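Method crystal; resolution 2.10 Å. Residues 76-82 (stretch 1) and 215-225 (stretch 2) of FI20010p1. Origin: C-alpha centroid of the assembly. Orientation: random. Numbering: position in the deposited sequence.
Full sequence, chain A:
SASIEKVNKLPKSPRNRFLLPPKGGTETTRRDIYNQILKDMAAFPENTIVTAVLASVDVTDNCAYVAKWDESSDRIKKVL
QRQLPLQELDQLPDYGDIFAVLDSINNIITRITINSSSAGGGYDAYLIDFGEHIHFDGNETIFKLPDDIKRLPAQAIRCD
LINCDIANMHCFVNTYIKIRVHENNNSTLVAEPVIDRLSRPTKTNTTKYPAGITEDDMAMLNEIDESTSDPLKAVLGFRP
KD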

# COMPACT_ATOMS: atom_id res chain seq x y z
N ILE A 76 -0.24 12.17 -1.47
CA ILE A 76 -0.20 10.94 -0.64
C ILE A 76 1.03 11.02 0.26
O ILE A 76 0.90 10.75 1.42
N LYS A 77 2.15 11.47 -0.29
CA LYS A 77 3.40 11.59 0.49
C LYS A 77 3.18 12.57 1.65
O LYS A 77 3.60 12.27 2.73
N LYS A 78 2.50 13.68 1.40
CA LYS A 78 2.23 14.68 2.45
C LYS A 78 1.36 14.08 3.55
O LYS A 78 1.61 14.37 4.69
N VAL A 79 0.35 13.30 3.20
CA VAL A 79 -0.50 12.62 4.23
C VAL A 79 0.35 11.62 5.01
O VAL A 79 0.26 11.57 6.20
N LEU A 80 1.20 10.89 4.31
CA LEU A 80 2.00 9.83 4.95
C LEU A 80 2.93 10.41 6.01
O LEU A 80 2.96 9.88 7.07
N GLN A 81 3.52 11.56 5.75
CA GLN A 81 4.49 12.20 6.67
C GLN A 81 3.79 13.15 7.66
O GLN A 81 4.47 13.96 8.25
N ARG A 82 2.47 13.10 7.73
CA ARG A 82 1.63 13.88 8.66
C ARG A 82 1.82 15.38 8.42
O ARG A 82 1.82 16.09 9.37
N GLU A 215 15.79 14.17 -2.24
CA GLU A 215 16.19 13.87 -0.85
C GLU A 215 14.94 13.63 -0.01
O GLU A 215 14.97 12.81 0.87
N ASP A 216 13.87 14.36 -0.27
CA ASP A 216 12.61 14.20 0.50
C ASP A 216 12.06 12.79 0.28
O ASP A 216 11.51 12.25 1.20
N ASP A 217 12.17 12.27 -0.93
CA ASP A 217 11.67 10.92 -1.27
C ASP A 217 12.42 9.88 -0.43
O ASP A 217 11.77 9.03 0.14
N MET A 218 13.73 9.98 -0.31
CA MET A 218 14.50 9.02 0.51
C MET A 218 14.10 9.16 1.99
O MET A 218 14.04 8.17 2.68
N ALA A 219 13.85 10.39 2.43
CA ALA A 219 13.43 10.61 3.83
C ALA A 219 12.08 9.93 4.05
O ALA A 219 11.89 9.30 5.07
N MET A 220 11.18 10.05 3.09
CA MET A 220 9.87 9.39 3.24
C MET A 220 10.05 7.87 3.31
O MET A 220 9.39 7.26 4.09
N LEU A 221 10.94 7.32 2.50
CA LEU A 221 11.14 5.85 2.50
C LEU A 221 11.66 5.38 3.86
O LEU A 221 11.27 4.31 4.27
N ASN A 222 12.52 6.15 4.51
CA ASN A 222 12.99 5.80 5.87
C ASN A 222 11.79 5.79 6.82
O ASN A 222 11.70 4.90 7.61
N GLU A 223 10.89 6.76 6.71
CA GLU A 223 9.70 6.82 7.59
C GLU A 223 8.81 5.60 7.31
O GLU A 223 8.22 5.07 8.24
N ILE A 224 8.68 5.21 6.04
CA ILE A 224 7.84 4.03 5.70
C ILE A 224 8.49 2.77 6.26
O ILE A 224 7.79 1.98 6.85
N ASP A 225 9.80 2.67 6.13
CA ASP A 225 10.52 1.44 6.54
C ASP A 225 10.36 1.20 8.04
O ASP A 225 10.27 0.05 8.41

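The strongest link between the two stretches is a buried salt bridge. Lys77 NZ lies 2.6 Å from Asp217 OD1 and donates a hydrogen bond to it, so charge attraction and hydrogen bonding act along the same short line. Neither CA-to-CB bond is aimed at the partner helix; both run sideways, and it is the ends of the side chains that come nearer. Lysine suits such a place because its long methylene chain can cross the gap before presenting its charge. Here chi1 is m (-59°) and chi2 is t, chi3 sits between wells at -134°, and chi4 returns to t; Asp217 has chi1 m. Burial makes the pairing valuable, since an isolated charge would be costly there. Water 1 reinforces it: the water accepts a weak hydrogen bond from Lys77 NZ at 2.9 Å and lies 2.5 Å from Asp217 OD2, so the second carboxylate oxygen is also engaged. Lys77 NZ has a further partner elsewhere in the structure.

A second water joins the other end of the contact. Water 2 donates to the backbone Gln81 O at 2.8 Å and to the carboxylate Glu223 OE2, also at 2.8 Å, using both its protons to tie the end of one helix to the side of the other. Gln81 is the first residue to leave helical phi/psi, and its carbonyl is available to this water. The Glu223 side chain starts toward stretch 1, with chi1 off the wells at -110° and chi2 t, and Glu223 OE2 also comes within 3.2 Å of Gln81 CG.

Gln81 itself points toward stretch 2, with chi1 m and chi2 t, at the closest backbone register: its CA is 7.0 Å from the CA of Met220. Its amide folds back on its own stretch, where Gln81 NE2 gives a weak hydrogen bond to Lys77 O at 3.4 Å, nearly straight at 172°. The amide oxygen rests against the opposing helix, with Gln81 OE1 3.5 Å from Met220 CA, a packing contact. Glutamine serves well at this partly exposed position, pairing an apolar stem with a polar head.

Between these polar groups lies the apolar packing, in which Met220 is central. It points toward stretch 1 with chi1 and chi2 both t and chi3 p, a flexible chain, extended as far as its sulfur and turned at the terminal methyl, whose sulfur packs against the lysine stem: Met220 SD is 3.6 Å from Lys77 CG. The same lysine thus offers methylenes to the methionine and its ammonium to the aspartate. Leu80, also directed toward the other stretch, has chi1 t and an off-well chi2 of 141°; Leu80 CD2 lies 4.1 Å from Met220 CG and 3.6 Å from Ile224 CG1. Ile224 leaves its backbone sideways, but with chi1 m and chi2 t its end comes nearer to Leu80. Branched aliphatic groups suit this buried site because they fill space without leaving polar atoms unsatisfied.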

# COMPACT_ATOMS: atom_id res chain seq x y z
CB ILE A 76 -0.15 9.68 -1.51
CG1 ILE A 76 -1.32 9.60 -2.49
CG2 ILE A 76 -0.03 8.44 -0.64
CD1 ILE A 76 -1.06 8.70 -3.65
CB LYS A 77 4.53 12.05 -0.42
CG LYS A 77 4.83 11.15 -1.60
CD LYS A 77 6.12 11.51 -2.27
CE LYS A 77 6.05 11.58 -3.77
NZ LYS A 77 7.38 11.51 -4.39
CB LYS A 78 1.56 15.92 1.85
CG LYS A 78 2.48 16.92 1.20
CD LYS A 78 1.73 18.18 0.85
CE LYS A 78 2.39 19.06 -0.19
NZ LYS A 78 3.87 19.05 -0.07
CB VAL A 79 -1.69 11.91 3.59
CG1 VAL A 79 -2.31 10.89 4.53
CG2 VAL A 79 -2.72 12.89 3.10
CB LEU A 80 2.76 9.05 3.88
CG LEU A 80 3.27 7.71 4.37
CD1 LEU A 80 3.14 6.65 3.30
CD2 LEU A 80 4.70 7.82 4.84
CB GLN A 81 5.62 12.80 5.87
CG GLN A 81 6.48 11.75 5.22
CD GLN A 81 7.46 12.37 4.26
OE1 GLN A 81 8.63 12.44 4.54
NE2 GLN A 81 6.96 12.82 3.13
CB ARG A 82 1.90 13.45 10.11
CG ARG A 82 1.47 12.02 10.40
CD ARG A 82 1.06 11.76 11.83
NE ARG A 82 -0.26 12.26 12.10
CZ ARG A 82 -0.84 12.26 13.28
NH1 ARG A 82 -0.20 11.77 14.32
NH2 ARG A 82 -2.06 12.72 13.42
CB GLU A 215 17.03 15.00 -0.27
CG GLU A 215 17.50 14.73 1.14
CD GLU A 215 17.28 15.84 2.15
OE1 GLU A 215 18.16 16.71 2.27
OE2 GLU A 215 16.23 15.82 2.84
CB ASP A 216 11.58 15.26 0.12
CG ASP A 216 11.93 16.65 0.63
OD1 ASP A 216 12.83 16.77 1.47
OD2 ASP A 216 11.30 17.59 0.17
CB ASP A 217 11.80 10.69 -2.78
CG ASP A 217 10.62 11.20 -3.59
OD1 ASP A 217 9.59 11.50 -3.03
OD2 ASP A 217 10.77 11.25 -4.79
CB MET A 218 16.00 9.21 0.34
CG MET A 218 16.44 8.98 -1.08
SD MET A 218 16.46 7.24 -1.50
CE MET A 218 17.83 6.68 -0.50
CB ALA A 219 13.35 12.07 4.11
CB MET A 220 8.97 9.75 2.08
CG MET A 220 7.62 9.21 2.29
SD MET A 220 6.69 9.32 0.83
CE MET A 220 7.52 8.18 -0.26
CB LEU A 221 12.01 5.45 1.32
CG LEU A 221 11.30 5.44 -0.03
CD1 LEU A 221 12.07 4.59 -1.00
CD2 LEU A 221 9.88 4.93 0.11
CB ASN A 222 14.07 6.76 6.35
CG ASN A 222 15.37 6.59 5.61
OD1 ASN A 222 15.64 5.52 5.07
ND2 ASN A 222 16.19 7.63 5.58
CB GLU A 223 8.98 8.15 7.40
CG GLU A 223 9.08 9.10 8.58
CD GLU A 223 8.02 10.19 8.66
OE1 GLU A 223 7.11 10.10 9.49
OE2 GLU A 223 8.11 11.12 7.89
CB ILE A 224 7.59 3.92 4.18
CG1 ILE A 224 6.81 5.13 3.66
CG2 ILE A 224 6.87 2.63 3.87
CD1 ILE A 224 6.49 5.08 2.20
CB ASP A 225 11.93 1.39 5.98
CG ASP A 225 12.54 0.01 6.02
OD1 ASP A 225 11.98 -0.88 5.43
OD2 ASP A 225 13.55 -0.14 6.67
O HOH W 1 9.22 12.26 -6.49
O HOH W 2 7.09 13.44 9.19